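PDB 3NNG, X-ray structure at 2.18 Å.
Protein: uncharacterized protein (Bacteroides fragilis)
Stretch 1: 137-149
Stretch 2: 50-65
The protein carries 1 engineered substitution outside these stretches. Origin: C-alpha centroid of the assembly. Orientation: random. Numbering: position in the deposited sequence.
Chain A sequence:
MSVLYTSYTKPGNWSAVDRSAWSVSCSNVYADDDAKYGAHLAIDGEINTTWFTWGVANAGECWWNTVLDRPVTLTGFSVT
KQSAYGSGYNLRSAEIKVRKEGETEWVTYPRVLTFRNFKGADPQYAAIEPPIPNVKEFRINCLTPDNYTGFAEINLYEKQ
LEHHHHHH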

# COMPACT_ATOMS: atom_id res chain seq x y z
N GLU A 137 -12.50 -2.19 -0.84
CA GLU A 137 -11.41 -2.52 0.08
C GLU A 137 -10.15 -2.97 -0.69
O GLU A 137 -10.24 -3.69 -1.68
CB GLU A 137 -11.89 -3.62 1.04
CG GLU A 137 -11.09 -3.76 2.31
CD GLU A 137 -11.82 -4.56 3.38
OE1 GLU A 137 -12.94 -5.06 3.08
OE2 GLU A 137 -11.28 -4.69 4.51
N PHE A 138 -8.98 -2.55 -0.23
CA PHE A 138 -7.71 -2.83 -0.90
C PHE A 138 -6.73 -3.36 0.13
O PHE A 138 -6.58 -2.77 1.20
CB PHE A 138 -7.17 -1.54 -1.52
CG PHE A 138 -5.74 -1.62 -2.04
CD1 PHE A 138 -4.67 -1.49 -1.18
CD2 PHE A 138 -5.49 -1.72 -3.41
CE1 PHE A 138 -3.36 -1.53 -1.66
CE2 PHE A 138 -4.20 -1.77 -3.90
CZ PHE A 138 -3.12 -1.66 -3.02
N ARG A 139 -6.09 -4.49 -0.17
CA ARG A 139 -5.03 -5.02 0.69
C ARG A 139 -3.75 -5.25 -0.09
O ARG A 139 -3.78 -5.78 -1.21
CB ARG A 139 -5.45 -6.34 1.37
CG ARG A 139 -4.42 -6.84 2.42
CD ARG A 139 -5.01 -7.90 3.37
NE ARG A 139 -6.20 -7.41 4.07
CZ ARG A 139 -6.71 -7.97 5.17
NH1 ARG A 139 -6.13 -9.04 5.71
NH2 ARG A 139 -7.80 -7.48 5.73
N ILE A 140 -2.62 -4.87 0.50
CA ILE A 140 -1.33 -5.23 -0.06
C ILE A 140 -0.57 -6.20 0.84
O ILE A 140 -0.17 -5.84 1.95
CB ILE A 140 -0.50 -3.97 -0.43
CG1 ILE A 140 0.86 -4.36 -1.03
CG2 ILE A 140 -0.33 -3.04 0.77
CD1 ILE A 140 1.61 -3.19 -1.68
N ASN A 141 -0.39 -7.43 0.37
CA ASN A 141 0.40 -8.43 1.08
C ASN A 141 1.87 -8.32 0.66
O ASN A 141 2.21 -8.62 -0.49
CB ASN A 141 -0.12 -9.84 0.79
CG ASN A 141 -1.50 -10.08 1.39
OD1 ASN A 141 -1.71 -9.85 2.58
ND2 ASN A 141 -2.46 -10.52 0.56
N CYS A 142 2.71 -7.86 1.59
CA CYS A 142 4.12 -7.61 1.32
C CYS A 142 4.89 -8.90 1.41
O CYS A 142 4.89 -9.56 2.44
CB CYS A 142 4.67 -6.55 2.29
SG CYS A 142 3.72 -4.99 2.16
N LEU A 143 5.53 -9.27 0.30
CA LEU A 143 6.26 -10.53 0.19
C LEU A 143 7.72 -10.41 0.60
O LEU A 143 8.20 -11.17 1.45
CB LEU A 143 6.13 -11.11 -1.22
CG LEU A 143 4.68 -11.37 -1.65
CD1 LEU A 143 4.62 -11.82 -3.11
CD2 LEU A 143 4.01 -12.40 -0.72
N THR A 144 8.45 -9.46 0.01
CA THR A 144 9.82 -9.23 0.43
C THR A 144 10.05 -7.72 0.58
O THR A 144 9.39 -6.93 -0.09
CB THR A 144 10.85 -9.82 -0.57
OG1 THR A 144 10.72 -9.16 -1.83
CG2 THR A 144 10.65 -11.34 -0.76
N PRO A 145 10.98 -7.33 1.46
CA PRO A 145 11.76 -8.26 2.29
C PRO A 145 10.88 -8.98 3.30
O PRO A 145 9.82 -8.46 3.65
CB PRO A 145 12.78 -7.36 2.99
CG PRO A 145 12.23 -6.00 2.91
CD PRO A 145 11.42 -5.93 1.64
N ASP A 146 11.29 -10.17 3.75
CA ASP A 146 10.46 -10.96 4.67
C ASP A 146 10.84 -10.84 6.14
O ASP A 146 10.24 -11.50 7.00
CB ASP A 146 10.37 -12.43 4.23
CG ASP A 146 11.71 -13.17 4.29
OD1 ASP A 146 12.68 -12.67 4.91
OD2 ASP A 146 11.78 -14.26 3.70
N ASN A 147 11.82 -10.00 6.45
CA ASN A 147 12.17 -9.79 7.85
C ASN A 147 11.44 -8.58 8.45
O ASN A 147 10.75 -8.71 9.46
CB ASN A 147 13.69 -9.73 8.07
CG ASN A 147 14.39 -8.71 7.17
OD1 ASN A 147 13.80 -8.18 6.22
ND2 ASN A 147 15.65 -8.43 7.48
N TYR A 148 11.61 -7.43 7.82
CA TYR A 148 10.92 -6.21 8.22
C TYR A 148 10.69 -5.38 6.97
O TYR A 148 11.52 -5.38 6.07
CB TYR A 148 11.75 -5.41 9.23
CG TYR A 148 12.11 -6.19 10.48
CD1 TYR A 148 13.26 -6.96 10.54
CD2 TYR A 148 11.29 -6.14 11.61
CE1 TYR A 148 13.60 -7.67 11.68
CE2 TYR A 148 11.62 -6.86 12.76
CZ TYR A 148 12.78 -7.62 12.79
OH TYR A 148 13.12 -8.33 13.91
N THR A 149 9.56 -4.68 6.91
CA THR A 149 9.33 -3.74 5.82
C THR A 149 8.19 -2.77 6.17
O THR A 149 7.65 -2.80 7.28
CB THR A 149 9.07 -4.50 4.46
OG1 THR A 149 9.13 -3.59 3.36
CG2 THR A 149 7.71 -5.20 4.46
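Stretch 2, residues 50-65: TWFTWGVANAGECWWN

How does stretch 2 first meet stretch 1? After Thr50, which makes no contact, it runs as a strand from Trp51 to Trp54, antiparallel to the strand that begins at Tyr148. The Trp51 ring presents its edge to Cys142, with CZ3 4.2 Å from Cys142 SG, and Phe52 CZ lies 3.6 Å from Tyr148 CB. Thr53 and Thr149 form a hydrogen-bonded pair: Thr53 N gives to Thr149 O at 2.9 Å, and Thr149 N to Thr53 O at 3.2 Å. Trp54 CD1 packs obliquely on Tyr148, 3.5 Å from its CE2.

Why is there a glycine where the strand ends? Gly55 N donates to Asn147 O at 2.7 Å, and the chains are so close here that a CB on Gly55 would clash with Asp146 C and Asn147 N. In the helix of residues 56-59, Ala57 N reaches Asp146 O at 2.8 Å, while Val56 CG1 lies 3.4 Å from Cys142 O. A water bridges Val56 N and Cys142 O, 2.8 Å from each. Asn58 ND2 sits over a face of the Tyr148 ring, 3.4 Å from its CZ.

What happens past the helix? Gly60, with positive phi, and Glu61 turn the chain without touching stretch 1. Contact resumes at Cys62, whose O accepts from Cys142 N at 2.8 Å and whose SG lies 3.7 Å from Cys142 CB.

How does the last strand lie? Residues 63-65 run antiparallel to strand 137-144, at 169°. Trp63 pairs with Asn141, and its ring carries the guanidinium of Arg139 flat on one face, Arg139 CZ standing 3.7 Å from the six-membered ring's centroid in a cation-pi contact. Trp64 and Ile140 exchange hydrogen bonds, Trp64 N to Ile140 O at 3.1 Å and Ile140 N to Trp64 O at 2.8 Å. Asn65 pairs with Arg139, its CA 3.3 Å from Phe138 O.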

# COMPACT_ATOMS: atom_id res chain seq x y z
N THR A 50 6.00 6.72 8.85
CA THR A 50 5.86 5.53 8.06
C THR A 50 5.15 4.42 8.81
O THR A 50 5.23 4.33 10.04
CB THR A 50 7.25 5.03 7.62
OG1 THR A 50 7.11 3.88 6.77
CG2 THR A 50 8.06 4.65 8.84
N TRP A 51 4.44 3.59 8.05
CA TRP A 51 4.01 2.29 8.53
C TRP A 51 5.23 1.37 8.49
O TRP A 51 6.00 1.38 7.53
CB TRP A 51 2.89 1.72 7.65
CG TRP A 51 2.55 0.31 7.99
CD1 TRP A 51 2.09 -0.15 9.19
CD2 TRP A 51 2.66 -0.85 7.14
NE1 TRP A 51 1.89 -1.51 9.14
CE2 TRP A 51 2.23 -1.96 7.90
CE3 TRP A 51 3.07 -1.04 5.81
CZ2 TRP A 51 2.22 -3.26 7.37
CZ3 TRP A 51 3.05 -2.33 5.29
CH2 TRP A 51 2.62 -3.42 6.07
N PHE A 52 5.42 0.58 9.53
CA PHE A 52 6.56 -0.33 9.56
C PHE A 52 6.16 -1.54 10.37
O PHE A 52 5.44 -1.41 11.35
CB PHE A 52 7.80 0.35 10.16
CG PHE A 52 9.08 -0.40 9.91
CD1 PHE A 52 9.69 -0.37 8.66
CD2 PHE A 52 9.68 -1.14 10.93
CE1 PHE A 52 10.89 -1.08 8.42
CE2 PHE A 52 10.88 -1.85 10.71
CZ PHE A 52 11.48 -1.82 9.45
N THR A 53 6.61 -2.71 9.96
CA THR A 53 6.15 -3.93 10.60
C THR A 53 7.13 -5.09 10.42
O THR A 53 8.16 -4.96 9.76
CB THR A 53 4.80 -4.34 10.01
OG1 THR A 53 4.26 -5.46 10.71
CG2 THR A 53 4.98 -4.68 8.54
N TRP A 54 6.78 -6.22 11.03
CA TRP A 54 7.47 -7.48 10.81
C TRP A 54 7.11 -8.01 9.43
O TRP A 54 5.95 -7.91 9.00
CB TRP A 54 7.04 -8.50 11.85
CG TRP A 54 7.65 -8.29 13.19
CD1 TRP A 54 8.85 -8.79 13.62
CD2 TRP A 54 7.11 -7.54 14.28
NE1 TRP A 54 9.09 -8.38 14.90
CE2 TRP A 54 8.04 -7.62 15.34
CE3 TRP A 54 5.93 -6.81 14.47
CZ2 TRP A 54 7.83 -7.00 16.58
CZ3 TRP A 54 5.72 -6.19 15.69
CH2 TRP A 54 6.67 -6.28 16.73
N GLY A 55 8.10 -8.59 8.75
CA GLY A 55 7.90 -9.25 7.46
C GLY A 55 7.25 -10.61 7.63
O GLY A 55 7.02 -11.03 8.76
N VAL A 56 6.93 -11.29 6.54
CA VAL A 56 6.25 -12.58 6.62
C VAL A 56 7.06 -13.66 7.33
O VAL A 56 6.49 -14.59 7.89
CB VAL A 56 5.84 -13.13 5.25
CG1 VAL A 56 4.81 -12.23 4.58
CG2 VAL A 56 7.07 -13.30 4.36
N ALA A 57 8.38 -13.56 7.28
CA ALA A 57 9.23 -14.64 7.78
C ALA A 57 9.17 -14.72 9.29
O ALA A 57 9.21 -15.81 9.87
CB ALA A 57 10.66 -14.45 7.33
N ASN A 58 9.09 -13.56 9.92
CA ASN A 58 9.01 -13.45 11.36
C ASN A 58 7.58 -13.71 11.83
O ASN A 58 7.28 -14.74 12.44
CB ASN A 58 9.49 -12.07 11.81
CG ASN A 58 10.93 -11.76 11.38
OD1 ASN A 58 11.55 -12.53 10.65
ND2 ASN A 58 11.47 -10.64 11.84
N ALA A 59 6.70 -12.78 11.49
CA ALA A 59 5.35 -12.75 12.04
C ALA A 59 4.36 -13.67 11.32
O ALA A 59 3.21 -13.78 11.74
CB ALA A 59 4.82 -11.31 12.06
N GLY A 60 4.79 -14.30 10.24
CA GLY A 60 3.91 -15.19 9.50
C GLY A 60 3.08 -14.48 8.44
O GLY A 60 2.71 -15.08 7.44
N GLU A 61 2.78 -13.21 8.66
CA GLU A 61 2.07 -12.45 7.64
C GLU A 61 2.51 -11.00 7.68
O GLU A 61 3.08 -10.53 8.67
CB GLU A 61 0.56 -12.55 7.85
CG GLU A 61 0.10 -11.96 9.16
CD GLU A 61 -1.36 -12.26 9.44
OE1 GLU A 61 -1.73 -13.45 9.44
OE2 GLU A 61 -2.13 -11.30 9.65
N CYS A 62 2.23 -10.27 6.60
CA CYS A 62 2.68 -8.89 6.48
C CYS A 62 1.82 -8.16 5.47
O CYS A 62 1.91 -8.42 4.26
CB CYS A 62 4.14 -8.85 6.03
SG CYS A 62 4.85 -7.17 5.96
N TRP A 63 0.96 -7.26 5.94
CA TRP A 63 0.00 -6.62 5.04
C TRP A 63 -0.54 -5.29 5.55
O TRP A 63 -0.49 -4.99 6.75
CB TRP A 63 -1.14 -7.59 4.70
CG TRP A 63 -1.86 -8.13 5.92
CD1 TRP A 63 -1.61 -9.31 6.56
CD2 TRP A 63 -2.93 -7.49 6.64
NE1 TRP A 63 -2.46 -9.45 7.64
CE2 TRP A 63 -3.28 -8.35 7.70
CE3 TRP A 63 -3.61 -6.28 6.49
CZ2 TRP A 63 -4.29 -8.03 8.61
CZ3 TRP A 63 -4.62 -5.96 7.39
CH2 TRP A 63 -4.95 -6.84 8.44
N TRP A 64 -1.04 -4.48 4.62
CA TRP A 64 -1.64 -3.19 4.93
C TRP A 64 -2.96 -3.12 4.14
O TRP A 64 -3.04 -3.57 3.00
CB TRP A 64 -0.68 -2.05 4.57
CG TRP A 64 -1.19 -0.64 4.86
CD1 TRP A 64 -0.86 0.17 5.94
CD2 TRP A 64 -2.08 0.13 4.05
NE1 TRP A 64 -1.50 1.39 5.83
CE2 TRP A 64 -2.27 1.38 4.69
CE3 TRP A 64 -2.75 -0.12 2.84
CZ2 TRP A 64 -3.09 2.37 4.17
CZ3 TRP A 64 -3.57 0.87 2.31
CH2 TRP A 64 -3.74 2.10 2.98
N ASN A 65 -3.99 -2.58 4.77
CA ASN A 65 -5.35 -2.68 4.24
C ASN A 65 -6.07 -1.36 4.39
O ASN A 65 -5.86 -0.65 5.39
CB ASN A 65 -6.12 -3.76 5.00
CG ASN A 65 -7.49 -4.04 4.41
OD1 ASN A 65 -8.48 -3.36 4.72
ND2 ASN A 65 -7.56 -5.05 3.55
O HOH W 1 7.05 -9.70 4.29
O HOH W 2 2.53 -11.01 2.56